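Local coordinates for hypothetical protein, GDSL-like Lipase/Acylhydrolase family protein (Bacteroides uniformis, PDB 4M8K) that is probably a hydrolase of the GDSL-like lipase/acylhydrolase family that cleaves ester bonds, its natural substrate not being established, at residues Trp138-Ala141 / Asp142-Phe146; Phe150-Leu153 / Leu154-Lys158. All blocks are in the same frame, centred on the assembly; numbering follows the deposited sequence.

Interaction 1 of 2, residues Trp138-Ala141 / Asp142-Phe146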
loop_
_atom_site.group_PDB
_atom_site.type_symbol
_atom_site.label_atom_id
_atom_site.label_comp_id
_atom_site.label_asym_id
_atom_site.label_seq_id
_atom_site.Cartn_x
_atom_site.Cartn_y
_atom_site.Cartn_z
ATOM N N TRP A 138 -1.783 -9.840 19.783
ATOM C CA TRP A 138 -2.942 -9.320 19.057
ATOM C C TRP A 138 -4.098 -10.305 19.032
ATOM O O TRP A 138 -3.973 -11.445 18.517
ATOM C CB TRP A 138 -2.568 -8.997 17.639
ATOM C CG TRP A 138 -1.370 -8.084 17.478
ATOM C CD1 TRP A 138 -1.364 -6.742 17.561
ATOM C CD2 TRP A 138 -0.030 -8.473 17.199
ATOM N NE1 TRP A 138 -0.116 -6.250 17.345
ATOM C CE2 TRP A 138 0.725 -7.287 17.081
ATOM C CE3 TRP A 138 0.602 -9.701 17.000
ATOM C CZ2 TRP A 138 2.089 -7.288 16.831
ATOM C CZ3 TRP A 138 1.966 -9.708 16.736
ATOM C CH2 TRP A 138 2.696 -8.503 16.667
ATOM N N THR A 139 -5.239 -9.859 19.536
ATOM C CA THR A 139 -6.520 -10.571 19.298
ATOM C C THR A 139 -7.212 -10.059 18.059
ATOM O O THR A 139 -6.944 -8.952 17.583
ATOM C CB THR A 139 -7.454 -10.420 20.494
ATOM O OG1 THR A 139 -7.969 -9.074 20.566
ATOM C CG2 THR A 139 -6.721 -10.766 21.833
ATOM N N LYS A 140 -8.128 -10.847 17.535
ATOM C CA LYS A 140 -8.996 -10.345 16.446
ATOM C C LYS A 140 -9.663 -9.008 16.852
ATOM O O LYS A 140 -9.692 -8.051 16.071
ATOM C CB LYS A 140 -10.037 -11.378 16.096
ATOM C CG LYS A 140 -11.129 -10.930 15.094
ATOM C CD LYS A 140 -10.564 -10.629 13.744
ATOM C CE LYS A 140 -11.575 -9.902 12.867
ATOM N NZ LYS A 140 -12.881 -10.599 12.670
ATOM N N ALA A 141 -10.161 -8.967 18.084
ATOM C CA ALA A 141 -10.831 -7.752 18.598
ATOM C C ALA A 141 -9.906 -6.529 18.526
ATOM O O ALA A 141 -10.325 -5.446 18.026
ATOM C CB ALA A 141 -11.358 -7.970 20.007
ATOM N N ASP A 142 -8.653 -6.712 18.983
ATOM C CA ASP A 142 -7.664 -5.647 19.012
ATOM C C ASP A 142 -7.477 -5.092 17.576
ATOM O O ASP A 142 -7.235 -3.903 17.376
ATOM C CB ASP A 142 -6.312 -6.148 19.410
ATOM C CG ASP A 142 -6.207 -6.542 20.856
ATOM O OD1 ASP A 142 -6.966 -5.995 21.660
ATOM O OD2 ASP A 142 -5.323 -7.379 21.157
ATOM N N LEU A 143 -7.583 -5.963 16.597
ATOM C CA LEU A 143 -7.160 -5.638 15.242
ATOM C C LEU A 143 -8.195 -4.833 14.444
ATOM O O LEU A 143 -7.926 -4.496 13.298
ATOM C CB LEU A 143 -6.738 -6.903 14.500
ATOM C CG LEU A 143 -5.478 -7.586 15.008
ATOM C CD1 LEU A 143 -5.293 -8.938 14.348
ATOM C CD2 LEU A 143 -4.277 -6.718 14.752
ATOM N N TYR A 144 -9.343 -4.548 15.065
ATOM C CA TYR A 144 -10.324 -3.543 14.588
ATOM C C TYR A 144 -9.771 -2.129 14.734
ATOM O O TYR A 144 -10.296 -1.212 14.143
ATOM C CB TYR A 144 -11.695 -3.706 15.317
ATOM C CG TYR A 144 -12.501 -4.826 14.753
ATOM C CD1 TYR A 144 -13.332 -4.592 13.668
ATOM C CD2 TYR A 144 -12.434 -6.120 15.267
ATOM C CE1 TYR A 144 -14.030 -5.612 13.098
ATOM C CE2 TYR A 144 -13.128 -7.165 14.677
ATOM C CZ TYR A 144 -13.938 -6.891 13.608
ATOM O OH TYR A 144 -14.667 -7.894 13.039
ATOM N N SER A 145 -8.699 -1.938 15.517
ATOM C CA SER A 145 -8.117 -0.629 15.679
ATOM C C SER A 145 -6.844 -0.434 14.798
ATOM O O SER A 145 -6.132 -1.399 14.467
ATOM C CB SER A 145 -7.768 -0.382 17.157
ATOM O OG SER A 145 -8.970 -0.222 17.904
ATOM N N PHE A 146 -6.561 0.806 14.457
ATOM C CA PHE A 146 -5.471 1.068 13.512
ATOM C C PHE A 146 -4.048 0.732 13.997
ATOM O O PHE A 146 -3.239 0.047 13.288
ATOM C CB PHE A 146 -5.487 2.514 13.056
ATOM C CG PHE A 146 -4.474 2.772 11.978
ATOM C CD1 PHE A 146 -4.734 2.337 10.664
ATOM C CD2 PHE A 146 -3.252 3.338 12.255
ATOM C CE1 PHE A 146 -3.797 2.473 9.683
ATOM C CE2 PHE A 146 -2.327 3.536 11.230
ATOM C CZ PHE A 146 -2.603 3.087 9.951
#
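D142 OD2 is gripped by two donors: the backbone N of T139, 3.0 Å from D142 OD2 in a nearly straight bond (177°), and the side-chain amide of Q134. T139 N comes from above the carboxylate plane, 42° out of it. The bond is returned by D142 N, which donates to T139 OG1 at 2.9 Å, and this reciprocal pair is a capping box, with T139 at the N-cap and D142 three residues on, at the start of the turn that runs into the 3-10 segment 142-144. Threonine suits the first position because chi1 of 72° sets OG1 between its own N and carbonyl carbon, where it can reach forward to D142 N; aspartate suits the last because its carboxylate can fold back to the threonine amide. Behind the cap, L143 N bonds to K140 O (3.0 Å) and Y144 N to A141 O (3.2 Å), each skipping two residues as in a 3-10 turn. The bent K140 chain crosses the Y144 ring at an angle, with K140 CE 3.6 Å from Y144 CE2, while the K140 amine is hydrogen-bonded to S98 OG. With an alanine in place of Y144, K140 CE would probably lose the ring it packs on, and S98 would be left to hold the amine. On the inner side, L143 CD2 meets W138 CD1 at 4.0 Å, obliquely to the indole, whose NE1 bonds to Q134 O.

Interaction 2 of 2, residues Phe150-Leu153 / Leu154-Lys158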
loop_
_atom_site.group_PDB
_atom_site.type_symbol
_atom_site.label_atom_id
_atom_site.label_comp_id
_atom_site.label_asym_id
_atom_site.label_seq_id
_atom_site.Cartn_x
_atom_site.Cartn_y
_atom_site.Cartn_z
ATOM N N PHE A 150 -1.674 -2.115 12.176
ATOM C CA PHE A 150 -0.482 -1.725 11.440
ATOM C C PHE A 150 0.750 -2.313 12.067
ATOM O O PHE A 150 1.668 -2.744 11.374
ATOM C CB PHE A 150 -0.368 -0.184 11.340
ATOM C CG PHE A 150 0.642 0.259 10.348
ATOM C CD1 PHE A 150 0.391 0.222 8.982
ATOM C CD2 PHE A 150 1.882 0.718 10.787
ATOM C CE1 PHE A 150 1.385 0.584 8.071
ATOM C CE2 PHE A 150 2.856 1.131 9.876
ATOM C CZ PHE A 150 2.604 1.060 8.522
ATOM N N CYS A 151 0.788 -2.371 13.400
ATOM C CA CYS A 151 1.864 -3.140 14.031
ATOM C C CYS A 151 1.822 -4.605 13.559
ATOM O O CYS A 151 2.855 -5.213 13.260
ATOM C CB CYS A 151 1.729 -3.092 15.558
ATOM S SG CYS A 151 1.935 -1.468 16.377
ATOM N N TYR A 152 0.627 -5.218 13.572
ATOM C CA TYR A 152 0.532 -6.641 13.252
ATOM C C TYR A 152 0.992 -6.825 11.798
ATOM O O TYR A 152 1.650 -7.815 11.446
ATOM C CB TYR A 152 -0.876 -7.179 13.554
ATOM C CG TYR A 152 -1.222 -8.566 12.988
ATOM C CD1 TYR A 152 -1.675 -8.727 11.674
ATOM C CD2 TYR A 152 -1.127 -9.694 13.764
ATOM C CE1 TYR A 152 -2.014 -9.986 11.158
ATOM C CE2 TYR A 152 -1.491 -10.944 13.269
ATOM C CZ TYR A 152 -1.930 -11.087 11.984
ATOM O OH TYR A 152 -2.237 -12.323 11.508
ATOM N N LEU A 153 0.678 -5.849 10.972
ATOM C CA LEU A 153 1.007 -5.890 9.542
ATOM C C LEU A 153 2.494 -5.970 9.342
ATOM O O LEU A 153 3.009 -6.904 8.696
ATOM C CB LEU A 153 0.426 -4.649 8.828
ATOM C CG LEU A 153 0.664 -4.580 7.307
ATOM C CD1 LEU A 153 0.041 -5.764 6.587
ATOM C CD2 LEU A 153 0.113 -3.288 6.729
ATOM N N LEU A 154 3.216 -4.993 9.864
ATOM C CA LEU A 154 4.669 -5.010 9.670
ATOM C C LEU A 154 5.301 -6.223 10.359
ATOM O O LEU A 154 6.219 -6.829 9.822
ATOM C CB LEU A 154 5.315 -3.726 10.137
ATOM C CG LEU A 154 4.765 -2.432 9.507
ATOM C CD1 LEU A 154 5.671 -1.257 9.837
ATOM C CD2 LEU A 154 4.650 -2.548 8.007
ATOM N N ALA A 155 4.806 -6.566 11.528
ATOM C CA ALA A 155 5.395 -7.673 12.301
ATOM C C ALA A 155 5.269 -8.933 11.508
ATOM O O ALA A 155 6.216 -9.668 11.363
ATOM C CB ALA A 155 4.707 -7.815 13.647
ATOM N N SER A 156 4.081 -9.160 10.959
ATOM C CA SER A 156 3.779 -10.362 10.157
ATOM C C SER A 156 4.461 -10.392 8.802
ATOM O O SER A 156 4.947 -11.462 8.420
ATOM C CB SER A 156 2.267 -10.524 9.922
ATOM O OG SER A 156 1.594 -10.600 11.158
ATOM N N LEU A 157 4.503 -9.247 8.081
ATOM C CA LEU A 157 5.268 -9.195 6.844
ATOM C C LEU A 157 6.747 -9.535 7.060
ATOM O O LEU A 157 7.352 -10.272 6.257
ATOM C CB LEU A 157 5.170 -7.841 6.198
ATOM C CG LEU A 157 3.822 -7.602 5.545
ATOM C CD1 LEU A 157 3.762 -6.146 5.070
ATOM C CD2 LEU A 157 3.582 -8.605 4.434
ATOM N N LYS A 158 7.339 -9.011 8.128
ATOM C CA LYS A 158 8.745 -9.294 8.433
ATOM C C LYS A 158 8.981 -10.792 8.726
ATOM O O LYS A 158 10.001 -11.324 8.336
ATOM C CB LYS A 158 9.260 -8.435 9.590
ATOM C CG LYS A 158 9.574 -7.010 9.169
ATOM C CD LYS A 158 9.813 -6.068 10.335
ATOM C CE LYS A 158 11.041 -6.409 11.143
ATOM N NZ LYS A 158 12.227 -6.373 10.292
#
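On helix 146-160, F150 meets L154 one turn on, where L154 N donates to F150 O. Its CG stands anti to the backbone N (chi1 -167°), and the ring receives L154 CG over one face, with F150 CE2 3.7 Å from L154 CD1. A flat ring beside a branched leucine fills this buried flank well, and M182 and I185 of helix 176-189 also pack against the phenylalanine. C151 takes part chiefly through its backbone: C151 O accepts from A155 N at 2.9 Å, and the small A155 CB rests 3.2 Å from C151 O. At Y152 a side chain joins the backbone bonding. Its carbonyl oxygen carries two bonds from one residue, S156 N at 2.8 Å from Y152 O and S156 OG also at 2.8 Å from Y152 O, arriving from opposite faces of the carbonyl plane. The same S156 OG sits over the centre of the Y152 ring, 3.5 Å above its plane, so that the short serine side chain lies against the ring face while its hydroxyl donates to the main chain. L153 closes the series: L153 O accepts from L157 N at 2.8 Å, and the two leucine side chains run side by side in the same direction, L153 CD1 4.0 Å from L157 CD1, and both touch V117 of strand 114-118. The contact combines apolar pairs, F150 with L154 and L153 with L157, with one serine whose hydroxyl donates to a backbone oxygen of its own helix, giving its proton a partner without one from outside the helix.

Interaction 1 comes first along the chain, and F146, where it ends, already belongs to helix 146-160, whose middle carries interaction 2; their centres lie 13 Å apart. Helix 146-160 sits in the crossover between the neighbouring parallel strands 114-118 and 165-170 of the five-stranded sheet, whose order 2-1-3-4-5 is that of the SGNH (GDSL) hydrolase fold. The two sites touch directly: L143 CD2 lies 3.6 Å from Y152 CB, W138 CH2 lies 3.7 Å from A155 CB, and the rings of W138 and Y152 meet edge-to-face. The capped turn thus folds its apolar side over the outer flank of the helix, while the inner flank packs on the sheet.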